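Local coordinates for protein cycloalternan-forming enzyme (Listeria monocytogenes serovar 1/2a, PDB 5F7U) that belongs to glycosyl hydrolase family 31, binds glycans at several places and combines a TIM barrel with beta-rich domains, among them a carbohydrate-binding module, at residues A[239-244]-A[316-321]; A[264-269]-A[312-317]; A[695-700]-A[810-815]; A[806-811]-A[822-827]. The protein carries 1 engineered substitution. All blocks are in the same frame, centred on the assembly; numbering follows the deposited sequence. Where two conformers were deposited one is given.

Contact 1: residues A[239-244]-A[316-321]; sequences QNNFMT and EDKYSF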
loop_
_atom_site.group_PDB
_atom_site.type_symbol
_atom_site.label_atom_id
_atom_site.label_comp_id
_atom_site.label_asym_id
_atom_site.label_seq_id
_atom_site.Cartn_x
_atom_site.Cartn_y
_atom_site.Cartn_z
ATOM N N GLN A 239 -14.542 -24.074 -4.254
ATOM C CA GLN A 239 -14.959 -22.840 -4.948
ATOM C C GLN A 239 -16.258 -22.299 -4.383
ATOM O O GLN A 239 -17.066 -23.049 -3.817
ATOM C CB GLN A 239 -15.104 -23.073 -6.467
ATOM C CG GLN A 239 -16.279 -23.969 -6.856
ATOM C CD GLN A 239 -16.411 -24.065 -8.362
ATOM O OE1 GLN A 239 -16.933 -23.159 -9.011
ATOM N NE2 GLN A 239 -15.910 -25.148 -8.933
ATOM N N ASN A 240 -16.439 -20.988 -4.534
ATOM C CA ASN A 240 -17.764 -20.389 -4.455
ATOM C C ASN A 240 -17.902 -19.328 -5.557
ATOM O O ASN A 240 -16.896 -18.854 -6.115
ATOM C CB ASN A 240 -18.068 -19.826 -3.061
ATOM C CG ASN A 240 -19.575 -19.803 -2.758
ATOM O OD1 ASN A 240 -20.403 -20.092 -3.632
ATOM N ND2 ASN A 240 -19.932 -19.468 -1.528
ATOM N N ASN A 241 -19.147 -19.013 -5.893
ATOM C CA ASN A 241 -19.477 -18.160 -7.024
ATOM C C ASN A 241 -20.531 -17.180 -6.606
ATOM O O ASN A 241 -21.486 -17.549 -5.924
ATOM C CB ASN A 241 -20.011 -19.015 -8.188
ATOM C CG ASN A 241 -18.969 -20.002 -8.697
ATOM O OD1 ASN A 241 -18.212 -19.695 -9.620
ATOM N ND2 ASN A 241 -18.901 -21.177 -8.073
ATOM N N PHE A 242 -20.353 -15.931 -7.036
ATOM C CA PHE A 242 -21.128 -14.792 -6.548
ATOM C C PHE A 242 -21.632 -13.941 -7.704
ATOM O O PHE A 242 -20.997 -13.897 -8.760
ATOM C CB PHE A 242 -20.244 -13.957 -5.606
ATOM C CG PHE A 242 -19.702 -14.750 -4.434
ATOM C CD1 PHE A 242 -20.451 -14.865 -3.249
ATOM C CD2 PHE A 242 -18.465 -15.402 -4.509
ATOM C CE1 PHE A 242 -19.970 -15.602 -2.167
ATOM C CE2 PHE A 242 -17.981 -16.149 -3.425
ATOM C CZ PHE A 242 -18.736 -16.242 -2.256
ATOM N N MET A 243 -22.779 -13.288 -7.509
ATOM C CA MET A 243 -23.362 -12.412 -8.528
ATOM C C MET A 243 -22.769 -11.023 -8.365
ATOM O O MET A 243 -22.671 -10.530 -7.241
ATOM C CB MET A 243 -24.868 -12.324 -8.352
ATOM C CG MET A 243 -25.549 -11.506 -9.440
ATOM S SD MET A 243 -27.259 -12.019 -9.512
ATOM C CE MET A 243 -26.955 -13.659 -10.140
ATOM N N THR A 244 -22.393 -10.394 -9.481
ATOM C CA THR A 244 -21.826 -9.047 -9.435
ATOM C C THR A 244 -22.382 -8.130 -10.535
ATOM O O THR A 244 -22.299 -8.474 -11.727
ATOM C CB THR A 244 -20.277 -9.064 -9.448
ATOM O OG1 THR A 244 -19.794 -7.721 -9.612
ATOM C CG2 THR A 244 -19.725 -9.972 -10.584
ATOM N N GLU A 316 -19.840 -12.273 -17.270
ATOM C CA GLU A 316 -19.838 -10.830 -16.977
ATOM C C GLU A 316 -20.418 -10.457 -15.603
ATOM O O GLU A 316 -20.061 -9.424 -15.056
ATOM C CB GLU A 316 -20.614 -10.091 -18.085
ATOM C CG GLU A 316 -20.436 -8.573 -18.131
ATOM C CD GLU A 316 -21.429 -7.780 -17.267
ATOM O OE1 GLU A 316 -22.571 -8.246 -17.008
ATOM O OE2 GLU A 316 -21.072 -6.660 -16.844
ATOM N N ASP A 317 -21.336 -11.274 -15.094
ATOM C CA ASP A 317 -22.024 -10.977 -13.839
ATOM C C ASP A 317 -21.652 -11.950 -12.719
ATOM O O ASP A 317 -22.375 -12.061 -11.738
ATOM C CB ASP A 317 -23.556 -10.933 -14.056
ATOM C CG ASP A 317 -24.164 -12.291 -14.373
ATOM O OD1 ASP A 317 -23.441 -13.236 -14.750
ATOM O OD2 ASP A 317 -25.405 -12.415 -14.272
ATOM N N LYS A 318 -20.513 -12.626 -12.857
ATOM C CA LYS A 318 -20.097 -13.619 -11.864
ATOM C C LYS A 318 -18.684 -13.346 -11.374
ATOM O O LYS A 318 -17.784 -13.118 -12.182
ATOM C CB LYS A 318 -20.135 -15.023 -12.482
ATOM C CG LYS A 318 -19.828 -16.165 -11.505
ATOM C CD LYS A 318 -19.749 -17.523 -12.195
ATOM C CE LYS A 318 -21.096 -17.947 -12.742
ATOM N NZ LYS A 318 -21.110 -19.403 -13.082
ATOM N N TYR A 319 -18.483 -13.370 -10.061
ATOM C CA TYR A 319 -17.112 -13.542 -9.545
ATOM C C TYR A 319 -16.972 -14.797 -8.707
ATOM O O TYR A 319 -17.931 -15.250 -8.083
ATOM C CB TYR A 319 -16.541 -12.300 -8.836
ATOM C CG TYR A 319 -17.052 -12.041 -7.437
ATOM C CD1 TYR A 319 -16.433 -12.631 -6.315
ATOM C CD2 TYR A 319 -18.137 -11.190 -7.227
ATOM C CE1 TYR A 319 -16.896 -12.365 -5.017
ATOM C CE2 TYR A 319 -18.606 -10.904 -5.936
ATOM C CZ TYR A 319 -17.974 -11.490 -4.833
ATOM O OH TYR A 319 -18.458 -11.223 -3.570
ATOM N N SER A 320 -15.761 -15.357 -8.696
ATOM C CA SER A 320 -15.559 -16.670 -8.089
ATOM C C SER A 320 -14.216 -16.710 -7.413
ATOM O O SER A 320 -13.306 -15.987 -7.825
ATOM C CB SER A 320 -15.595 -17.766 -9.151
ATOM O OG SER A 320 -16.758 -17.665 -9.973
ATOM N N PHE A 321 -14.094 -17.544 -6.384
ATOM C CA PHE A 321 -12.765 -17.944 -5.951
ATOM C C PHE A 321 -12.615 -19.439 -6.091
ATOM O O PHE A 321 -13.566 -20.185 -5.921
ATOM C CB PHE A 321 -12.383 -17.430 -4.552
ATOM C CG PHE A 321 -13.234 -17.961 -3.423
ATOM C CD1 PHE A 321 -13.057 -19.259 -2.934
ATOM C CD2 PHE A 321 -14.184 -17.133 -2.810
ATOM C CE1 PHE A 321 -13.831 -19.734 -1.880
ATOM C CE2 PHE A 321 -14.955 -17.593 -1.740
ATOM C CZ PHE A 321 -14.786 -18.905 -1.290
HETATM O O HOH W 1 -23.098 -7.633 -14.243
#

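Contact 2: residues A[264-269]-A[312-317]; sequences GKDVET and ASKVED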
loop_
_atom_site.group_PDB
_atom_site.type_symbol
_atom_site.label_atom_id
_atom_site.label_comp_id
_atom_site.label_asym_id
_atom_site.label_seq_id
_atom_site.Cartn_x
_atom_site.Cartn_y
_atom_site.Cartn_z
ATOM N N GLY A 264 -12.549 -7.978 -14.380
ATOM C CA GLY A 264 -12.113 -8.504 -15.669
ATOM C C GLY A 264 -10.938 -9.458 -15.602
ATOM O O GLY A 264 -10.659 -10.144 -16.595
ATOM N N LYS A 265 -10.253 -9.501 -14.457
ATOM C CA LYS A 265 -9.005 -10.256 -14.308
ATOM C C LYS A 265 -9.219 -11.561 -13.541
ATOM O O LYS A 265 -10.078 -11.641 -12.638
ATOM C CB LYS A 265 -7.953 -9.449 -13.513
ATOM C CG LYS A 265 -7.526 -8.083 -14.061
ATOM C CD LYS A 265 -6.530 -8.249 -15.185
ATOM C CE LYS A 265 -5.960 -6.901 -15.620
ATOM N NZ LYS A 265 -5.373 -7.078 -16.978
ATOM N N ASP A 266 -8.390 -12.556 -13.874
ATOM C CA ASP A 266 -8.184 -13.736 -13.025
ATOM C C ASP A 266 -6.977 -13.433 -12.164
ATOM O O ASP A 266 -5.871 -13.353 -12.672
ATOM C CB ASP A 266 -7.901 -14.985 -13.866
ATOM C CG ASP A 266 -9.104 -15.440 -14.645
ATOM O OD1 ASP A 266 -10.187 -15.534 -14.045
ATOM O OD2 ASP A 266 -8.973 -15.694 -15.866
ATOM N N VAL A 267 -7.197 -13.258 -10.870
ATOM C CA VAL A 267 -6.145 -12.807 -9.948
ATOM C C VAL A 267 -5.590 -14.011 -9.204
ATOM O O VAL A 267 -6.339 -14.731 -8.544
ATOM C CB VAL A 267 -6.693 -11.782 -8.933
ATOM C CG1 VAL A 267 -5.562 -11.235 -8.087
ATOM C CG2 VAL A 267 -7.418 -10.635 -9.639
ATOM N N GLU A 268 -4.274 -14.215 -9.300
ATOM C CA GLU A 268 -3.633 -15.358 -8.641
ATOM C C GLU A 268 -3.063 -14.907 -7.303
ATOM O O GLU A 268 -2.272 -13.958 -7.265
ATOM C CB GLU A 268 -2.462 -15.883 -9.485
ATOM C CG GLU A 268 -2.806 -16.212 -10.923
ATOM C CD GLU A 268 -3.874 -17.283 -11.099
ATOM O OE1 GLU A 268 -4.134 -18.110 -10.191
ATOM O OE2 GLU A 268 -4.454 -17.323 -12.205
ATOM N N THR A 269 -3.449 -15.599 -6.233
ATOM C CA THR A 269 -2.861 -15.375 -4.929
ATOM C C THR A 269 -1.619 -16.265 -4.846
ATOM O O THR A 269 -1.675 -17.418 -4.428
ATOM C CB THR A 269 -3.842 -15.685 -3.785
ATOM O OG1 THR A 269 -5.110 -15.077 -4.075
ATOM C CG2 THR A 269 -3.298 -15.104 -2.457
ATOM N N ALA A 312 -15.380 -11.478 -12.614
ATOM C CA ALA A 312 -16.153 -11.199 -13.850
ATOM C C ALA A 312 -15.259 -11.409 -15.085
ATOM O O ALA A 312 -15.372 -10.703 -16.090
ATOM C CB ALA A 312 -16.770 -9.790 -13.815
ATOM N N SER A 313 -14.388 -12.413 -14.984
ATOM C CA SER A 313 -13.412 -12.755 -16.027
ATOM C C SER A 313 -13.913 -13.882 -16.932
ATOM O O SER A 313 -13.357 -14.100 -18.010
ATOM C CB SER A 313 -12.101 -13.203 -15.368
ATOM O OG SER A 313 -12.357 -14.332 -14.545
ATOM N N LYS A 314 -14.942 -14.604 -16.490
ATOM C CA LYS A 314 -15.496 -15.738 -17.240
ATOM C C LYS A 314 -16.880 -15.378 -17.746
ATOM O O LYS A 314 -17.146 -15.419 -18.946
ATOM C CB LYS A 314 -15.589 -17.013 -16.381
ATOM C CG LYS A 314 -14.325 -17.408 -15.621
ATOM C CD LYS A 314 -13.150 -17.707 -16.539
ATOM C CE LYS A 314 -11.986 -18.264 -15.728
ATOM N NZ LYS A 314 -10.760 -18.261 -16.569
ATOM N N VAL A 315 -17.747 -15.020 -16.805
ATOM C CA VAL A 315 -19.113 -14.600 -17.060
ATOM C C VAL A 315 -19.168 -13.159 -16.533
ATOM O O VAL A 315 -18.602 -12.863 -15.474
ATOM C CB VAL A 315 -20.104 -15.512 -16.291
ATOM C CG1 VAL A 315 -21.541 -15.079 -16.517
ATOM C CG2 VAL A 315 -19.939 -16.971 -16.715
ATOM N N GLU A 316 -19.840 -12.273 -17.270
ATOM C CA GLU A 316 -19.838 -10.830 -16.977
ATOM C C GLU A 316 -20.418 -10.457 -15.603
ATOM O O GLU A 316 -20.061 -9.424 -15.056
ATOM C CB GLU A 316 -20.614 -10.091 -18.085
ATOM C CG GLU A 316 -20.436 -8.573 -18.131
ATOM C CD GLU A 316 -21.429 -7.780 -17.267
ATOM O OE1 GLU A 316 -22.571 -8.246 -17.008
ATOM O OE2 GLU A 316 -21.072 -6.660 -16.844
ATOM N N ASP A 317 -21.336 -11.274 -15.094
ATOM C CA ASP A 317 -22.024 -10.977 -13.839
ATOM C C ASP A 317 -21.652 -11.950 -12.719
ATOM O O ASP A 317 -22.375 -12.061 -11.738
ATOM C CB ASP A 317 -23.556 -10.933 -14.056
ATOM C CG ASP A 317 -24.164 -12.291 -14.373
ATOM O OD1 ASP A 317 -23.441 -13.236 -14.750
ATOM O OD2 ASP A 317 -25.405 -12.415 -14.272
#

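Contact 3: residues A[695-700]-A[810-815]; sequences LYTRMN and YQLGQN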
loop_
_atom_site.group_PDB
_atom_site.type_symbol
_atom_site.label_atom_id
_atom_site.label_comp_id
_atom_site.label_asym_id
_atom_site.label_seq_id
_atom_site.Cartn_x
_atom_site.Cartn_y
_atom_site.Cartn_z
ATOM N N LEU A 695 11.569 17.198 0.072
ATOM C CA LEU A 695 12.048 16.600 1.313
ATOM C C LEU A 695 11.747 17.500 2.526
ATOM O O LEU A 695 11.298 17.009 3.569
ATOM C CB LEU A 695 13.537 16.264 1.257
ATOM C CG LEU A 695 14.140 15.702 2.558
ATOM C CD1 LEU A 695 13.407 14.456 3.062
ATOM C CD2 LEU A 695 15.631 15.445 2.397
ATOM N N TYR A 696 12.005 18.804 2.398
ATOM C CA TYR A 696 11.725 19.715 3.525
ATOM C C TYR A 696 10.236 19.782 3.815
ATOM O O TYR A 696 9.832 19.800 4.981
ATOM C CB TYR A 696 12.287 21.126 3.307
ATOM C CG TYR A 696 13.781 21.213 3.007
ATOM C CD1 TYR A 696 14.673 20.177 3.349
ATOM C CD2 TYR A 696 14.305 22.373 2.427
ATOM C CE1 TYR A 696 16.037 20.272 3.064
ATOM C CE2 TYR A 696 15.659 22.484 2.140
ATOM C CZ TYR A 696 16.515 21.434 2.459
ATOM O OH TYR A 696 17.846 21.571 2.160
ATOM N N THR A 697 9.419 19.792 2.763
ATOM C CA THR A 697 7.963 19.737 2.956
ATOM C C THR A 697 7.555 18.497 3.756
ATOM O O THR A 697 6.734 18.594 4.694
ATOM C CB THR A 697 7.176 19.849 1.620
ATOM O OG1 THR A 697 7.470 21.123 1.036
ATOM C CG2 THR A 697 5.677 19.794 1.868
ATOM N N ARG A 698 8.128 17.340 3.395
ATOM C CA ARG A 698 7.833 16.105 4.112
ATOM C C ARG A 698 8.239 16.240 5.588
ATOM O O ARG A 698 7.484 15.834 6.478
ATOM C CB ARG A 698 8.511 14.885 3.449
ATOM C CG ARG A 698 8.166 13.570 4.135
ATOM C CD ARG A 698 9.040 12.431 3.619
ATOM N NE ARG A 698 8.693 11.148 4.226
ATOM C CZ ARG A 698 7.642 10.405 3.876
ATOM N NH1 ARG A 698 6.780 10.803 2.940
ATOM N NH2 ARG A 698 7.435 9.250 4.489
ATOM N N MET A 699 9.402 16.835 5.843
ATOM C CA MET A 699 9.811 17.055 7.215
ATOM C C MET A 699 8.897 18.053 7.941
ATOM O O MET A 699 8.600 17.863 9.123
ATOM C CB MET A 699 11.297 17.398 7.329
ATOM C CG MET A 699 12.212 16.279 6.810
ATOM S SD MET A 699 11.927 14.620 7.471
ATOM C CE MET A 699 12.698 14.777 9.081
ATOM N N ASN A 700 8.406 19.065 7.222
ATOM C CA ASN A 700 7.419 20.009 7.806
ATOM C C ASN A 700 6.122 19.275 8.175
ATOM O O ASN A 700 5.475 19.589 9.173
ATOM C CB ASN A 700 7.051 21.151 6.841
ATOM C CG ASN A 700 8.220 22.059 6.475
ATOM O OD1 ASN A 700 8.328 22.465 5.313
ATOM N ND2 ASN A 700 9.078 22.405 7.440
ATOM N N TYR A 810 8.062 29.858 8.492
ATOM C CA TYR A 810 6.652 29.449 8.483
ATOM C C TYR A 810 6.051 29.133 7.089
ATOM O O TYR A 810 4.834 29.191 6.907
ATOM C CB TYR A 810 5.798 30.494 9.239
ATOM C CG TYR A 810 5.876 30.371 10.747
ATOM C CD1 TYR A 810 5.189 29.347 11.417
ATOM C CD2 TYR A 810 6.620 31.272 11.508
ATOM C CE1 TYR A 810 5.242 29.229 12.796
ATOM C CE2 TYR A 810 6.673 31.163 12.896
ATOM C CZ TYR A 810 5.981 30.141 13.531
ATOM O OH TYR A 810 6.038 30.039 14.907
ATOM N N GLN A 811 6.901 28.810 6.120
ATOM C CA GLN A 811 6.412 28.355 4.816
ATOM C C GLN A 811 6.709 26.870 4.641
ATOM O O GLN A 811 7.701 26.379 5.167
ATOM C CB GLN A 811 7.064 29.138 3.677
ATOM C CG GLN A 811 6.807 30.659 3.750
ATOM C CD GLN A 811 5.386 31.048 3.340
ATOM O OE1 GLN A 811 4.887 30.573 2.324
ATOM N NE2 GLN A 811 4.727 31.927 4.124
ATOM N N LEU A 812 5.860 26.179 3.885
ATOM C CA LEU A 812 6.141 24.792 3.509
ATOM C C LEU A 812 7.408 24.748 2.657
ATOM O O LEU A 812 7.651 25.645 1.857
ATOM C CB LEU A 812 4.960 24.187 2.749
ATOM C CG LEU A 812 3.704 23.947 3.584
ATOM C CD1 LEU A 812 2.556 23.588 2.652
ATOM C CD2 LEU A 812 3.928 22.862 4.634
ATOM N N GLY A 813 8.232 23.730 2.863
ATOM C CA GLY A 813 9.457 23.576 2.083
ATOM C C GLY A 813 10.702 24.236 2.664
ATOM O O GLY A 813 11.666 24.462 1.944
ATOM N N GLN A 814 10.673 24.539 3.966
ATOM C CA GLN A 814 11.821 25.119 4.666
ATOM C C GLN A 814 12.383 24.108 5.655
ATOM O O GLN A 814 11.634 23.505 6.427
ATOM C CB GLN A 814 11.424 26.435 5.354
ATOM C CG GLN A 814 10.908 27.449 4.347
ATOM C CD GLN A 814 10.475 28.749 4.968
ATOM O OE1 GLN A 814 9.833 28.771 6.027
ATOM N NE2 GLN A 814 10.812 29.849 4.301
ATOM N N ASN A 815 13.701 23.933 5.611
ATOM C CA ASN A 815 14.413 22.838 6.282
ATOM C C ASN A 815 14.382 22.931 7.809
ATOM O O ASN A 815 14.961 23.853 8.388
ATOM C CB ASN A 815 15.864 22.820 5.777
ATOM C CG ASN A 815 16.643 21.594 6.219
ATOM O OD1 ASN A 815 16.096 20.651 6.778
ATOM N ND2 ASN A 815 17.937 21.604 5.945
HETATM O O HOH W 2 11.843 20.709 6.687
#

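Contact 4: residues A[806-811]-A[822-827]; sequences MTDGYQ and SYDNLT. With MG (magnesium ion), chain K.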
loop_
_atom_site.group_PDB
_atom_site.type_symbol
_atom_site.label_atom_id
_atom_site.label_comp_id
_atom_site.label_asym_id
_atom_site.label_seq_id
_atom_site.Cartn_x
_atom_site.Cartn_y
_atom_site.Cartn_z
ATOM N N MET A 806 7.641 23.635 11.659
ATOM C CA MET A 806 8.053 24.749 10.777
ATOM C C MET A 806 9.267 25.490 11.312
ATOM O O MET A 806 9.532 25.475 12.515
ATOM C CB MET A 806 6.902 25.760 10.604
ATOM C CG MET A 806 5.602 25.169 10.082
ATOM S SD MET A 806 5.712 24.490 8.419
ATOM C CE MET A 806 4.850 25.746 7.484
ATOM N N THR A 807 9.991 26.156 10.412
ATOM C CA THR A 807 11.065 27.083 10.809
ATOM C C THR A 807 10.428 28.429 11.169
ATOM O O THR A 807 9.214 28.606 11.023
ATOM C CB THR A 807 12.052 27.344 9.661
ATOM O OG1 THR A 807 11.389 28.091 8.632
ATOM C CG2 THR A 807 12.602 26.036 9.097
ATOM N N ASP A 808 11.245 29.396 11.593
ATOM C CA ASP A 808 10.754 30.761 11.770
ATOM C C ASP A 808 10.244 31.422 10.480
ATOM O O ASP A 808 9.664 32.512 10.526
ATOM C CB ASP A 808 11.843 31.647 12.392
ATOM C CG ASP A 808 12.008 31.416 13.879
ATOM O OD1 ASP A 808 11.278 30.596 14.468
ATOM O OD2 ASP A 808 12.878 32.078 14.477
ATOM N N GLY A 809 10.502 30.798 9.334
ATOM C CA GLY A 809 9.988 31.277 8.054
ATOM C C GLY A 809 8.522 30.925 7.839
ATOM O O GLY A 809 7.819 31.594 7.080
ATOM N N TYR A 810 8.062 29.858 8.492
ATOM C CA TYR A 810 6.652 29.449 8.483
ATOM C C TYR A 810 6.051 29.133 7.089
ATOM O O TYR A 810 4.834 29.191 6.907
ATOM C CB TYR A 810 5.798 30.494 9.239
ATOM C CG TYR A 810 5.876 30.371 10.747
ATOM C CD1 TYR A 810 5.189 29.347 11.417
ATOM C CD2 TYR A 810 6.620 31.272 11.508
ATOM C CE1 TYR A 810 5.242 29.229 12.796
ATOM C CE2 TYR A 810 6.673 31.163 12.896
ATOM C CZ TYR A 810 5.981 30.141 13.531
ATOM O OH TYR A 810 6.038 30.039 14.907
ATOM N N GLN A 811 6.901 28.810 6.120
ATOM C CA GLN A 811 6.412 28.355 4.816
ATOM C C GLN A 811 6.709 26.870 4.641
ATOM O O GLN A 811 7.701 26.379 5.167
ATOM C CB GLN A 811 7.064 29.138 3.677
ATOM C CG GLN A 811 6.807 30.659 3.750
ATOM C CD GLN A 811 5.386 31.048 3.340
ATOM O OE1 GLN A 811 4.887 30.573 2.324
ATOM N NE2 GLN A 811 4.727 31.927 4.124
ATOM N N SER A 822 12.861 16.953 19.116
ATOM C CA SER A 822 12.212 18.251 19.371
ATOM C C SER A 822 11.582 18.817 18.107
ATOM O O SER A 822 11.937 18.416 16.999
ATOM C CB SER A 822 13.223 19.268 19.925
ATOM O OG SER A 822 14.206 19.574 18.944
ATOM N N TYR A 823 10.642 19.741 18.280
ATOM C CA TYR A 823 10.134 20.520 17.159
ATOM C C TYR A 823 10.880 21.835 17.103
ATOM O O TYR A 823 11.417 22.308 18.121
ATOM C CB TYR A 823 8.633 20.836 17.323
ATOM C CG TYR A 823 7.757 19.621 17.584
ATOM C CD1 TYR A 823 7.551 18.649 16.596
ATOM C CD2 TYR A 823 7.138 19.442 18.825
ATOM C CE1 TYR A 823 6.752 17.532 16.844
ATOM C CE2 TYR A 823 6.332 18.333 19.076
ATOM C CZ TYR A 823 6.141 17.384 18.080
ATOM O OH TYR A 823 5.372 16.258 18.324
ATOM N N ASP A 824 10.868 22.453 15.931
ATOM C CA ASP A 824 11.305 23.831 15.796
ATOM C C ASP A 824 10.103 24.688 16.247
ATOM O O ASP A 824 9.978 24.973 17.451
ATOM C CB ASP A 824 11.798 24.098 14.367
ATOM C CG ASP A 824 12.455 25.464 14.199
ATOM O OD1 ASP A 824 12.346 26.331 15.091
ATOM O OD2 ASP A 824 13.086 25.682 13.143
ATOM N N ASN A 825 9.208 25.022 15.314
ATOM C CA ASN A 825 7.919 25.658 15.635
ATOM C C ASN A 825 6.765 24.699 15.371
ATOM O O ASN A 825 6.397 24.460 14.204
ATOM C CB ASN A 825 7.705 26.945 14.835
ATOM C CG ASN A 825 8.762 27.996 15.115
ATOM O OD1 ASN A 825 9.171 28.194 16.255
ATOM N ND2 ASN A 825 9.186 28.697 14.077
ATOM N N LEU A 826 6.209 24.129 16.433
ATOM C CA LEU A 826 5.055 23.226 16.260
ATOM C C LEU A 826 3.869 24.089 15.847
ATOM O O LEU A 826 3.538 25.073 16.531
ATOM C CB LEU A 826 4.766 22.459 17.538
ATOM C CG LEU A 826 3.545 21.545 17.601
ATOM C CD1 LEU A 826 3.671 20.390 16.620
ATOM C CD2 LEU A 826 3.439 21.033 19.032
ATOM N N THR A 827 3.247 23.704 14.734
ATOM C CA THR A 827 2.284 24.531 14.010
ATOM C C THR A 827 1.079 23.680 13.639
ATOM O O THR A 827 1.243 22.499 13.361
ATOM C CB THR A 827 2.933 25.147 12.749
ATOM O OG1 THR A 827 4.067 25.938 13.137
ATOM C CG2 THR A 827 1.965 26.055 11.970
HETATM MG MG MG K . 10.906 24.110 19.252
HETATM O O HOH W 3 13.689 28.603 12.673
HETATM O O HOH W 4 11.855 29.141 16.993
HETATM O O HOH W 5 9.081 23.483 20.138
HETATM O O HOH W 6 10.264 26.218 20.619
HETATM O O HOH W 7 12.028 22.853 21.023
#

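Contact 1: residues A[239-244]-A[316-321]
Phe242 and Tyr319 face each other as a hydrogen-bonded pair of two antiparallel strands. The ring of Tyr319, with CG in the crowded position between backbone N and carbonyl carbon (chi1 76°), lies against CB of Phe242, which sits over one face, 3.5 Å from the centroid of the Tyr319 ring, a CH-pi contact; the Tyr319 OH bonds to Thr216. The two ring planes are near parallel, 20° apart, but slid so far that they barely overlap. At the edge of the Tyr319 ring, CB of Thr244 lies in plane, while Phe242 CE2 meets Phe321 CE2 at 3.8 Å. On the other face of the strands Ser320 OG donates a short bond of 2.5 Å to Asn241 OD1, from above the carbonyl plane. Asn241 ND2 is held by Gln239 OE1 in an almost straight bond of 2.9 Å; together with Ser224 O, the second acceptor of ND2, and Ser320 OG at OD1, this holds the amide's rotation. Paired main-chain bonds link Asn240 with Phe321 and Phe242 with Tyr319. Strand 235-243 is flanked on its other edge by strand 214-229, and strand 318-327 by strand 307-311, while Met299 of strand 297-301 packs on all three rings.

Contact 2: residues A[264-269]-A[312-317]
Asp266 carries this surface contact, engaging two consecutive residues through its two carboxylate oxygens. Ser313 OG donates to Asp266 OD1 over a short 2.5 Å, and Lys314 NZ reaches Asp266 OD2 at 3.2 Å in a salt bridge that is also a hydrogen bond. Both donors approach from above the carboxylate plane. Ser313 OG takes the crowded position between its backbone N and carbonyl carbon (chi1 59°), and Ser313 CB rests 3.6 Å from Gly264 O. The lysine chain bends at chi2 (-62°) and crosses the aspartate at about a right angle, which brings the ammonium back to the carboxylate. Further out, Gly264 and Lys265 are joined by main-chain hydrogen bonds to Met311, the residue just before the second segment, and the side chain of Asp266 also touches Gln308 and Gln310. Gly264 has a positive phi of 100°, a backbone shape suited to glycine. The arrangement joins, through polar side chains, the start of strand 266-269 to the loop following its antiparallel partner, strand 307-311, in the beta-rich galactose mutarotase-like part of a family 31 glycosyl hydrolase.

Contact 3: residues A[695-700]-A[810-815]
Hydrogen bonds from Asn700, in the last turn of helix 687-700, grip the backbone of the 810-815 loop. Asn700 OD1 accepts from Gly813 N at 2.8 Å, the donor lying nearly along the C=O axis, and more weakly from Gln814 N. Asn700 ND2 donates to Gln814 O at 3.0 Å, close to the amide plane, and also serves Asn805 O. CG of Asn700 stands anti to the carbonyl carbon (chi1 -63°), which turns the amide toward the loop. A water lies within hydrogen-bonding distance, 2.8 Å, of both Tyr696 O and Gln814 O. Within the loop, Gln814 OE1 accepts from Gln811 N at 2.9 Å.

The stacking contact belongs to Tyr696 and Asn815. Ring and amide planes are only 2° apart, and Asn815 CB lies over the ring centre, 3.5 Å from the centroid of the Tyr696 ring in a CH-pi contact. Gly813 O comes to the ring edge, in plane, 3.4 Å from Tyr696 CD2. The far end of the ring is tied by its hydroxyl to Asp391 O, and Asn815 OD1 accepts from Gly817 N.

Apolar packing is slight, with Leu812 CD2 4.2 Å from Asn700 CB. The chemistry implies a polar join between TIM-barrel helix and C-terminal beta region: the buried amide of Asn700 satisfies main-chain N-H and C=O groups of the loop, and the Tyr696-Asn815 stack adds a flat contact beside it.

Contact 4: residues A[806-811]-A[822-827]
An antiparallel hydrogen-bonded pair joins Met806 to Asn825 at the end of strand 801-806 and the start of strand 825-830, Met806 N giving a nearly straight 3.0 Å bond to Asn825 O, and the chain then enters a type I beta turn from Thr807 to Tyr810. This turn contains an ST turn, in which Thr807 OG1 accepts from Gly809 N. Asn825 ND2 reaches across to the turn, donating to Asp808 OD1 at 2.9 Å on the anti lone pair and weakly to Thr807 O. The carboxylate and amide planes are nearly coplanar (4° apart), and the bond to Asp808 is almost straight. The Tyr810 side chain crosses Asn825 at about a right angle, its OH 3.4 Å from Asn825 CG; that hydroxyl bonds to Thr875. Met806, its chain bent at chi2 and chi3, crosses Thr827 at about a right angle, its CG 3.5 Å from Thr827 OG1, and this hydroxyl donates to Asn825 O. Asp808 OD1 and Asp824 OD1, like charges, lie 4.4 Å apart, and a water bridges Asp808 N to Asp824 OD2. Just before the strand begins, a magnesium ion is bound by three waters and two backbone carbonyls, Tyr823 O and Asp824 O, each 2.2 Å from the metal.

The four contacts form two neighbouring pairs on opposite sides of the chain's centre. Contacts 1 and 2, centres about 8 Å apart, share Glu316 and Asp317 and reach the same beta-rich region: contact 1 is partly buried, with its three aromatic rings buried and paired backbone bonds, whereas contact 2, alone of the four, is a surface contact and relies on one carboxylate that takes a hydroxyl and an ammonium group. Contacts 3 and 4, centres about 9 Å apart, share Tyr810 and Gln811, and both are partly buried. Each uses an asparagine amide to hold a loop, but contact 3 joins a helix to that loop, while contact 4 closes a strand pair beside a magnesium ion.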